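Local coordinates for protein membrane-bound lytic murein transglycosylase (Agrobacterium tumefaciens, PDB 2PNW) that probably cleaves the glycan strands of bacterial cell-wall peptidoglycan as a lytic transglycosylase, leaving 1,6-anhydro-muramic acid ends, at residues A100-P104 and S341-G346; D23-L28 and V282-A286; K202-A208 and Y258-A264; T306-L310 and L348-N354. All coordinates share one frame; numbering follows the deposited sequence.

Contact 1. Residues A100-P104 and S341-G346; sequences AFYEP and SGFEAG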
# COMPACT_ATOMS: atom_id res chain seq x y z
N ALA A 100 -1.13 9.12 2.49
CA ALA A 100 0.03 8.78 1.66
C ALA A 100 0.93 7.77 2.35
O ALA A 100 0.88 7.63 3.58
CB ALA A 100 0.82 10.03 1.26
N PHE A 101 1.74 7.07 1.55
CA PHE A 101 2.70 6.11 2.08
C PHE A 101 3.98 6.18 1.25
O PHE A 101 4.01 6.86 0.21
CB PHE A 101 2.10 4.69 2.15
CG PHE A 101 1.99 3.97 0.82
CD1 PHE A 101 2.75 2.82 0.57
CD2 PHE A 101 1.07 4.37 -0.14
CE1 PHE A 101 2.62 2.11 -0.66
CE2 PHE A 101 0.92 3.66 -1.35
CZ PHE A 101 1.71 2.55 -1.61
N TYR A 102 5.04 5.53 1.71
CA TYR A 102 6.34 5.67 1.05
C TYR A 102 7.14 4.43 1.38
O TYR A 102 6.67 3.60 2.15
CB TYR A 102 7.06 6.95 1.49
CG TYR A 102 7.62 6.93 2.90
CD1 TYR A 102 9.00 6.97 3.12
CD2 TYR A 102 6.77 6.87 4.01
CE1 TYR A 102 9.53 6.96 4.44
CE2 TYR A 102 7.28 6.84 5.31
CZ TYR A 102 8.63 6.90 5.51
OH TYR A 102 9.12 6.89 6.80
N GLU A 103 8.30 4.27 0.73
CA GLU A 103 9.22 3.18 1.03
C GLU A 103 10.34 3.78 1.88
O GLU A 103 11.17 4.54 1.33
CB GLU A 103 9.86 2.66 -0.27
CG GLU A 103 10.70 1.39 -0.09
CD GLU A 103 11.43 0.95 -1.39
OE1 GLU A 103 11.70 1.79 -2.28
OE2 GLU A 103 11.80 -0.25 -1.47
N PRO A 104 10.37 3.48 3.21
CA PRO A 104 11.46 4.06 3.98
C PRO A 104 12.82 3.43 3.72
O PRO A 104 12.93 2.26 3.32
CB PRO A 104 11.06 3.79 5.46
CG PRO A 104 9.58 3.38 5.41
CD PRO A 104 9.45 2.70 4.06
N SER A 341 10.49 6.89 -2.30
CA SER A 341 11.39 6.13 -1.47
C SER A 341 12.34 7.08 -0.74
O SER A 341 12.82 8.07 -1.32
CB SER A 341 12.18 5.11 -2.30
OG SER A 341 11.31 4.21 -3.00
N GLY A 342 12.58 6.78 0.54
CA GLY A 342 13.57 7.51 1.35
C GLY A 342 13.02 8.67 2.16
O GLY A 342 11.82 8.87 2.29
N PHE A 343 13.93 9.48 2.71
CA PHE A 343 13.53 10.42 3.77
C PHE A 343 12.55 11.50 3.31
O PHE A 343 11.51 11.71 3.94
CB PHE A 343 14.78 11.07 4.38
CG PHE A 343 14.47 12.09 5.43
CD1 PHE A 343 14.08 11.70 6.70
CD2 PHE A 343 14.59 13.45 5.14
CE1 PHE A 343 13.78 12.65 7.69
CE2 PHE A 343 14.30 14.40 6.11
CZ PHE A 343 13.89 13.99 7.38
N GLU A 344 12.88 12.19 2.22
CA GLU A 344 12.02 13.28 1.77
C GLU A 344 10.65 12.76 1.35
O GLU A 344 9.63 13.40 1.63
CB GLU A 344 12.67 14.10 0.65
CG GLU A 344 14.02 14.81 1.05
CD GLU A 344 13.93 15.82 2.23
OE1 GLU A 344 12.82 16.17 2.72
OE2 GLU A 344 15.02 16.28 2.66
N ALA A 345 10.63 11.58 0.72
CA ALA A 345 9.34 10.96 0.36
C ALA A 345 8.50 10.76 1.61
O ALA A 345 7.29 11.01 1.60
CB ALA A 345 9.56 9.60 -0.36
N GLY A 346 9.15 10.33 2.68
CA GLY A 346 8.45 10.14 3.97
C GLY A 346 7.91 11.43 4.57
O GLY A 346 6.80 11.49 5.10
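Tyr102 reaches from its strand against the first turn of helix 343-350, and its side chain can be followed outward atom by atom. CB lies 4.1 Å from Ala345 CB. From there chi1 of 73° sets CG between the backbone N and the carbonyl carbon, turning the ring flat under Gly346. CD1 comes within 3.3 Å of Gly346 CA, which sits almost centrally over the ring, 3.2 Å from its centroid and 10° off the normal. This is a CH-pi contact to which the helix contributes only backbone, since glycine puts no CB between helix and ring. CD1 and CE1 both approach Gly342 O, CD1 the nearer, while the opposite face carries Pro104 CD near the rim. At the tip, OH makes a weak hydrogen bond with Arg238.

Next door, Glu103 O receives the N-H of Gly342 at 2.8 Å, in a nearly straight bond of 166°. The extended Glu103 side chain carries OE1 to Ser341 OG, 2.6 Å away, which donates to the anti lone pair of OE1. The other oxygen, OE2, is in a salt bridge with Arg203, so both carboxylate oxygens have partners. Glu103 and Ser341 form a parallel bridge, and Gly342 is the N-cap residue. Together they make a strand-turn-helix passage, in which the end of strand 334-341 pairs with strand 96-109 before the chain enters helix 343-350.

Contact 2. Residues D23-L28 and V282-A286; sequences DDPRKL and VAGRA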
# COMPACT_ATOMS: atom_id res chain seq x y z
N ASP A 23 -2.43 17.41 -16.85
CA ASP A 23 -1.70 16.23 -16.34
C ASP A 23 -0.87 15.57 -17.43
O ASP A 23 -1.27 15.54 -18.60
CB ASP A 23 -2.68 15.22 -15.72
CG ASP A 23 -1.97 14.12 -14.91
OD1 ASP A 23 -0.97 14.42 -14.22
OD2 ASP A 23 -2.44 12.97 -14.96
N ASP A 24 0.31 15.07 -17.05
CA ASP A 24 1.17 14.33 -17.95
C ASP A 24 1.26 12.88 -17.46
O ASP A 24 2.11 12.58 -16.61
CB ASP A 24 2.59 14.94 -18.00
CG ASP A 24 3.57 14.10 -18.83
OD1 ASP A 24 3.16 13.09 -19.45
OD2 ASP A 24 4.78 14.44 -18.86
N PRO A 25 0.39 11.98 -17.96
CA PRO A 25 0.40 10.58 -17.48
C PRO A 25 1.37 9.62 -18.21
O PRO A 25 1.14 8.37 -18.22
CB PRO A 25 -1.07 10.15 -17.68
CG PRO A 25 -1.46 10.86 -18.98
CD PRO A 25 -0.72 12.22 -18.91
N ARG A 26 2.44 10.15 -18.79
CA ARG A 26 3.37 9.29 -19.55
C ARG A 26 4.01 8.16 -18.74
O ARG A 26 4.27 7.11 -19.30
CB ARG A 26 4.46 10.11 -20.28
CG ARG A 26 3.95 10.65 -21.61
CD ARG A 26 5.02 11.50 -22.32
NE ARG A 26 5.35 12.69 -21.54
CZ ARG A 26 6.29 13.57 -21.86
NH1 ARG A 26 6.98 13.44 -22.99
NH2 ARG A 26 6.52 14.60 -21.06
N LYS A 27 4.25 8.38 -17.44
CA LYS A 27 4.85 7.31 -16.61
C LYS A 27 3.93 6.10 -16.40
O LYS A 27 4.38 5.04 -15.95
CB LYS A 27 5.26 7.84 -15.25
CG LYS A 27 6.45 8.78 -15.28
CD LYS A 27 6.85 9.19 -13.86
CE LYS A 27 7.99 10.20 -13.93
NZ LYS A 27 8.53 10.49 -12.57
N LEU A 28 2.66 6.26 -16.74
CA LEU A 28 1.71 5.14 -16.59
C LEU A 28 1.89 4.10 -17.67
O LEU A 28 1.42 2.99 -17.50
CB LEU A 28 0.26 5.63 -16.63
CG LEU A 28 -0.15 6.66 -15.57
CD1 LEU A 28 -1.66 6.69 -15.52
CD2 LEU A 28 0.43 6.37 -14.18
N VAL A 282 5.27 3.35 -8.60
CA VAL A 282 5.87 4.50 -9.30
C VAL A 282 5.58 5.72 -8.43
O VAL A 282 4.40 6.02 -8.18
CB VAL A 282 5.19 4.73 -10.67
CG1 VAL A 282 5.78 5.98 -11.36
CG2 VAL A 282 5.32 3.47 -11.57
N ALA A 283 6.63 6.39 -7.97
CA ALA A 283 6.47 7.55 -7.10
C ALA A 283 5.50 8.55 -7.69
O ALA A 283 5.65 8.95 -8.86
CB ALA A 283 7.84 8.22 -6.84
N GLY A 284 4.52 8.94 -6.89
CA GLY A 284 3.55 9.96 -7.28
C GLY A 284 2.46 9.47 -8.22
O GLY A 284 1.54 10.22 -8.52
N ARG A 285 2.54 8.22 -8.67
CA ARG A 285 1.57 7.73 -9.66
C ARG A 285 0.89 6.41 -9.29
O ARG A 285 0.02 5.94 -10.02
CB ARG A 285 2.23 7.58 -11.04
CG ARG A 285 2.67 8.91 -11.68
CD ARG A 285 1.48 9.62 -12.28
NE ARG A 285 1.82 11.01 -12.60
CZ ARG A 285 1.04 11.84 -13.29
NH1 ARG A 285 -0.14 11.42 -13.75
NH2 ARG A 285 1.44 13.10 -13.50
N ALA A 286 1.32 5.78 -8.19
CA ALA A 286 0.70 4.57 -7.70
C ALA A 286 -0.21 4.85 -6.50
O ALA A 286 0.19 5.53 -5.54
CB ALA A 286 1.76 3.54 -7.30
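Arg285 makes the largest share of this contact: its side chain reaches across to Asp23 and passes Leu28 on the way. CG lies beside the backbone N, anti to the carbonyl carbon, and the chain then bends at chi2 (-78°) before running out nearly straight to the guanidinium. Its aliphatic part lies on Leu28, whose CD2 touches Arg285 CB at 3.8 Å; the two side chains cross at about a right angle. Beyond that, the guanidinium meets Asp23 end-on, with its plane only 11° from that of the carboxylate. Arg285 NH2 donates to Asp23 OD1 at 2.8 Å, and Arg285 NH1 to the syn lone pair of Asp23 OD2 at 3.0 Å. The second bond is the straighter. Above one face of the guanidinium sits Asp24 O, close to NH2 but badly angled for a hydrogen bond.

Lys27 has the second largest share, and its part is apolar: the extended chain lays CD 4.2 Å from Val282 CG1 near the surface. Within 23-28 the backbone is shaped by an Asx turn, Arg26 N to Asp24 OD1, and by a type I turn from Pro25 to Leu28.

Strand 316-324 holds both charged partners: Leu319 N donates to Asp23 OD2, and Leu319 O accepts from Arg285 NH1. Helix 72-82 packs on the 23-28 segment, with Ala75 against Pro25, and helix 28-39 starts where the segment ends.

Contact 3. Residues K202-A208 and Y258-A264; sequences KRITYAA and YIFFREA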
# COMPACT_ATOMS: atom_id res chain seq x y z
N LYS A 202 19.56 -3.67 0.42
CA LYS A 202 18.66 -4.79 0.12
C LYS A 202 17.25 -4.24 0.17
O LYS A 202 16.92 -3.48 1.07
CB LYS A 202 18.78 -5.90 1.18
CG LYS A 202 20.04 -6.75 1.12
CD LYS A 202 19.85 -7.98 2.02
CE LYS A 202 21.07 -8.88 2.01
NZ LYS A 202 20.88 -10.11 2.84
N ARG A 203 16.41 -4.60 -0.78
CA ARG A 203 15.02 -4.16 -0.71
C ARG A 203 14.20 -5.29 -0.11
O ARG A 203 14.44 -6.45 -0.45
CB ARG A 203 14.51 -3.85 -2.11
CG ARG A 203 14.70 -2.40 -2.53
CD ARG A 203 13.62 -2.19 -3.55
NE ARG A 203 13.14 -0.84 -3.68
CZ ARG A 203 13.32 -0.10 -4.75
NH1 ARG A 203 14.04 -0.58 -5.77
NH2 ARG A 203 12.80 1.11 -4.78
N ILE A 204 13.25 -4.96 0.77
CA ILE A 204 12.35 -5.97 1.32
C ILE A 204 10.92 -5.50 1.07
O ILE A 204 10.66 -4.30 0.97
CB ILE A 204 12.59 -6.23 2.83
CG1 ILE A 204 12.38 -4.93 3.65
CG2 ILE A 204 14.02 -6.85 3.06
CD1 ILE A 204 12.43 -5.10 5.25
N THR A 205 9.99 -6.46 0.98
CA THR A 205 8.59 -6.13 0.76
C THR A 205 7.74 -7.20 1.46
O THR A 205 8.22 -8.30 1.75
CB THR A 205 8.28 -6.08 -0.77
OG1 THR A 205 6.98 -5.53 -0.98
CG2 THR A 205 8.39 -7.46 -1.39
N TYR A 206 6.48 -6.84 1.72
CA TYR A 206 5.54 -7.73 2.41
C TYR A 206 5.55 -9.14 1.78
O TYR A 206 5.44 -9.27 0.54
CB TYR A 206 4.14 -7.11 2.28
CG TYR A 206 3.02 -8.02 2.74
CD1 TYR A 206 2.54 -7.96 4.05
CD2 TYR A 206 2.46 -8.95 1.87
CE1 TYR A 206 1.51 -8.83 4.48
CE2 TYR A 206 1.42 -9.82 2.29
CZ TYR A 206 0.95 -9.74 3.59
OH TYR A 206 -0.06 -10.59 4.01
N ALA A 207 5.66 -10.16 2.62
CA ALA A 207 5.47 -11.56 2.20
C ALA A 207 4.26 -12.21 2.82
O ALA A 207 3.57 -13.00 2.16
CB ALA A 207 6.72 -12.39 2.54
N ALA A 208 4.04 -11.95 4.12
CA ALA A 208 2.94 -12.57 4.87
C ALA A 208 2.79 -11.79 6.17
O ALA A 208 3.52 -10.82 6.39
CB ALA A 208 3.26 -14.06 5.18
N TYR A 258 1.67 -8.41 12.63
CA TYR A 258 3.13 -8.35 12.47
C TYR A 258 3.43 -8.78 11.04
O TYR A 258 2.89 -9.80 10.58
CB TYR A 258 3.81 -9.31 13.45
CG TYR A 258 5.33 -9.18 13.56
CD1 TYR A 258 5.90 -8.38 14.55
CD2 TYR A 258 6.19 -9.83 12.67
CE1 TYR A 258 7.32 -8.24 14.66
CE2 TYR A 258 7.59 -9.70 12.77
CZ TYR A 258 8.14 -8.92 13.79
OH TYR A 258 9.52 -8.79 13.91
N ILE A 259 4.28 -8.00 10.37
CA ILE A 259 4.59 -8.20 8.95
C ILE A 259 5.88 -9.00 8.78
O ILE A 259 6.89 -8.72 9.44
CB ILE A 259 4.70 -6.85 8.18
CG1 ILE A 259 3.42 -6.01 8.34
CG2 ILE A 259 5.06 -7.11 6.65
CD1 ILE A 259 2.09 -6.79 8.06
N PHE A 260 5.82 -10.03 7.94
CA PHE A 260 7.04 -10.77 7.54
C PHE A 260 7.38 -10.39 6.10
O PHE A 260 6.50 -10.08 5.32
CB PHE A 260 6.84 -12.29 7.65
CG PHE A 260 6.54 -12.73 9.05
CD1 PHE A 260 7.58 -12.84 9.97
CD2 PHE A 260 5.24 -12.97 9.47
CE1 PHE A 260 7.33 -13.23 11.29
CE2 PHE A 260 4.98 -13.38 10.79
CZ PHE A 260 6.04 -13.48 11.69
N PHE A 261 8.68 -10.35 5.81
CA PHE A 261 9.19 -9.76 4.57
C PHE A 261 9.96 -10.79 3.76
O PHE A 261 10.38 -11.84 4.28
CB PHE A 261 10.13 -8.55 4.91
CG PHE A 261 9.42 -7.39 5.56
CD1 PHE A 261 8.88 -6.38 4.79
CD2 PHE A 261 9.30 -7.33 6.95
CE1 PHE A 261 8.20 -5.27 5.39
CE2 PHE A 261 8.62 -6.25 7.55
CZ PHE A 261 8.08 -5.23 6.77
N ARG A 262 10.14 -10.48 2.48
CA ARG A 262 11.07 -11.19 1.60
C ARG A 262 11.91 -10.14 0.88
O ARG A 262 11.46 -9.02 0.65
CB ARG A 262 10.30 -12.01 0.55
CG ARG A 262 9.45 -11.15 -0.39
CD ARG A 262 8.71 -12.00 -1.44
NE ARG A 262 8.04 -11.19 -2.48
CZ ARG A 262 8.63 -10.75 -3.61
NH1 ARG A 262 9.91 -10.98 -3.86
NH2 ARG A 262 7.92 -10.03 -4.48
N GLU A 263 13.13 -10.52 0.52
CA GLU A 263 13.97 -9.69 -0.33
C GLU A 263 13.41 -9.64 -1.75
O GLU A 263 12.94 -10.66 -2.28
CB GLU A 263 15.40 -10.22 -0.35
CG GLU A 263 16.11 -10.07 0.99
CD GLU A 263 17.57 -10.51 0.95
OE1 GLU A 263 18.26 -10.25 -0.08
OE2 GLU A 263 18.03 -11.12 1.96
N ALA A 264 13.46 -8.45 -2.35
CA ALA A 264 12.94 -8.23 -3.69
C ALA A 264 13.94 -7.41 -4.50
O ALA A 264 15.00 -7.04 -3.95
CB ALA A 264 11.62 -7.52 -3.63
O HOH W 1 17.43 -6.54 -2.53
O HOH W 2 5.26 -11.08 -1.74
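Thr205 and Arg262 face each other as a hydrogen-bonded antiparallel pair: Thr205 N to Arg262 O and Arg262 N to Thr205 O are both 3.0 Å. Ala264 N continues the ladder to Arg203 O. At the other end, Phe260 O takes Ala207 N at 2.8 Å and, weakly, Ala208 N, while Phe260 N returns a bond to Ala208 O. Two residues thus oppose one, a classic beta bulge, and the register slips by a residue.

The one salt bridge across the pair is Lys202 NZ to Glu263 OE2, 3.1 Å, with the ammonium 40° out of the carboxylate plane. Two waters add to the edges: one links Arg203 N with Ala264 O, the other joins Tyr206 O to Arg262 NE, which it meets in the guanidinium plane.

On one side of the sheet Ile204 CD1 lies over the face of the Phe261 ring, 4.0 Å from its centroid and 21° off the normal, while Ile259 CG2 covers the opposite face. Ile204 CG1 sits between N and the carbonyl carbon (chi1 60°), which brings CD1 there. On the other side Arg262 runs beside Thr205, its extended chain laying the guanidinium face over Thr205 CG2, 3.9 Å from NE. Thr205 CG2 also touches Ala264 CB; Thr205 OG1 turns instead to the carbonyl of Ile274. Tyr206 CD1 meets Ile259 CG2 at 3.7 Å.

Backbone bonds therefore carry the pairing, and the side chains sort by environment: an isoleucine-phenylalanine layer packs against strand 118-121, whereas the salt bridge and the Arg262 water link lie toward solvent, where Glu263 and Arg262 are exposed.

Contact 4. Residues T306-L310 and L348-N354; sequences TLTHL and LAGTVRN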
# COMPACT_ATOMS: atom_id res chain seq x y z
N THR A 306 -7.15 20.72 -1.84
CA THR A 306 -6.47 21.17 -0.60
C THR A 306 -5.06 20.58 -0.43
O THR A 306 -4.29 21.02 0.44
CB THR A 306 -7.30 20.89 0.68
OG1 THR A 306 -7.46 19.47 0.88
CG2 THR A 306 -8.66 21.56 0.62
N LEU A 307 -4.71 19.59 -1.26
CA LEU A 307 -3.39 18.96 -1.19
C LEU A 307 -2.46 19.62 -2.19
O LEU A 307 -2.57 19.40 -3.41
CB LEU A 307 -3.51 17.46 -1.48
CG LEU A 307 -2.25 16.59 -1.53
CD1 LEU A 307 -1.49 16.61 -0.21
CD2 LEU A 307 -2.67 15.16 -1.90
N THR A 308 -1.52 20.42 -1.66
CA THR A 308 -0.69 21.28 -2.49
C THR A 308 0.79 20.97 -2.42
O THR A 308 1.54 21.34 -3.31
CB THR A 308 -0.92 22.77 -2.14
OG1 THR A 308 -0.64 22.98 -0.75
CG2 THR A 308 -2.36 23.16 -2.42
N HIS A 309 1.23 20.27 -1.37
CA HIS A 309 2.66 20.09 -1.14
C HIS A 309 3.31 18.97 -1.95
O HIS A 309 4.53 18.78 -1.87
CB HIS A 309 2.98 19.99 0.37
CG HIS A 309 2.62 18.69 1.00
ND1 HIS A 309 1.35 18.41 1.45
CD2 HIS A 309 3.37 17.60 1.31
CE1 HIS A 309 1.32 17.20 1.99
NE2 HIS A 309 2.54 16.69 1.92
N LEU A 310 2.51 18.26 -2.75
CA LEU A 310 3.06 17.30 -3.72
C LEU A 310 3.14 17.89 -5.13
O LEU A 310 3.55 17.21 -6.07
CB LEU A 310 2.25 15.99 -3.74
CG LEU A 310 1.94 15.32 -2.39
CD1 LEU A 310 1.19 14.01 -2.59
CD2 LEU A 310 3.24 15.09 -1.62
N LEU A 348 7.06 14.07 2.94
CA LEU A 348 5.92 14.45 2.10
C LEU A 348 4.68 13.65 2.43
O LEU A 348 3.58 14.21 2.54
CB LEU A 348 6.29 14.25 0.63
CG LEU A 348 7.30 15.23 0.02
CD1 LEU A 348 7.60 14.80 -1.39
CD2 LEU A 348 6.77 16.67 0.05
N ALA A 349 4.85 12.35 2.61
CA ALA A 349 3.73 11.47 2.86
C ALA A 349 3.08 11.72 4.23
O ALA A 349 1.86 11.57 4.38
CB ALA A 349 4.20 9.99 2.77
N GLY A 350 3.91 12.09 5.20
CA GLY A 350 3.52 12.09 6.62
C GLY A 350 2.35 12.99 6.99
O GLY A 350 1.66 12.74 7.99
N THR A 351 2.13 14.03 6.18
CA THR A 351 1.08 15.01 6.44
C THR A 351 -0.13 14.91 5.48
O THR A 351 -1.08 15.70 5.60
CB THR A 351 1.65 16.44 6.43
OG1 THR A 351 2.24 16.72 5.15
CG2 THR A 351 2.70 16.62 7.54
N VAL A 352 -0.10 13.96 4.54
CA VAL A 352 -1.22 13.84 3.59
C VAL A 352 -2.42 13.27 4.32
O VAL A 352 -2.35 12.19 4.92
CB VAL A 352 -0.88 12.95 2.34
CG1 VAL A 352 -2.11 12.82 1.41
CG2 VAL A 352 0.30 13.53 1.60
N ARG A 353 -3.52 14.00 4.27
CA ARG A 353 -4.73 13.65 4.99
C ARG A 353 -5.78 14.61 4.45
O ARG A 353 -6.09 15.64 5.07
CB ARG A 353 -4.49 13.80 6.52
CG ARG A 353 -5.66 13.44 7.41
CD ARG A 353 -5.27 13.30 8.91
NE ARG A 353 -4.53 14.44 9.48
CZ ARG A 353 -5.07 15.58 9.92
NH1 ARG A 353 -6.38 15.80 9.85
NH2 ARG A 353 -4.28 16.53 10.42
N ASN A 354 -6.31 14.32 3.26
CA ASN A 354 -7.03 15.33 2.48
C ASN A 354 -8.27 14.78 1.80
O ASN A 354 -8.28 13.62 1.35
CB ASN A 354 -6.15 15.96 1.39
CG ASN A 354 -5.01 16.81 1.95
OD1 ASN A 354 -3.96 16.29 2.33
ND2 ASN A 354 -5.19 18.12 1.95
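The loop 306-310 arches past the helix-to-strand junction 348-354, with Leu307 CA 6.3 Å from Asn354 CA at one end and Leu310 CA 7.1 Å from Leu348 CA at the other. Each end has a polar link. Asn354 ND2 donates to Thr306 OG1 at 2.8 Å, nearly straight (169°) and in the plane of the amide. The amide oxygen OD1 accepts from Arg353 N at 3.0 Å, and bonds at both ends are consistent with this orientation of the amide.

His309 has chi1 of 75°, which swings its imidazole down onto the helix. NE2 donates its N-H to Leu348 O in a hydrogen bond of 2.8 Å, in the ring plane and on a lone pair of the carbonyl. The two side chains run past each other in opposite directions, His309 CD2 to Leu348 CD2 3.7 Å.

Between these links the contact is apolar: Leu307 and Val352 cross at about a right angle (CD1 to CG2 4.0 Å), and Leu310 passes Leu348 in the opposite direction (CD2 to CB 3.9 Å). Leucines and valine thus pack beneath a loop joining strands 299-304 and 316-324, an antiparallel connection in the 3D domain, whose family is related to double-psi beta-barrels.

How the contacts relate
Contact 1 touches two of the other three: contact 3 through a salt bridge, Glu103 OE2 to Arg203 NE at 2.6 Å, and contact 4 through apolar packing, with Ala100 CB 3.6 Å from Val352 CB. Contacts 1 and 4 also share helix 343-350, whose start lies in contact 1 and end in contact 4. Contact 2 stands apart, its nearest atoms about 5 Å from contact 1. Contacts 3 and 4 have centres about 27 Å apart on opposite sides of the chain's centre. Contact 3 belongs to the MltA-specific insert and contact 4 to the 3D domain; contact 1 joins the two. In MltA from other bacteria a groove between the two domains binds the glycan, as is probable here.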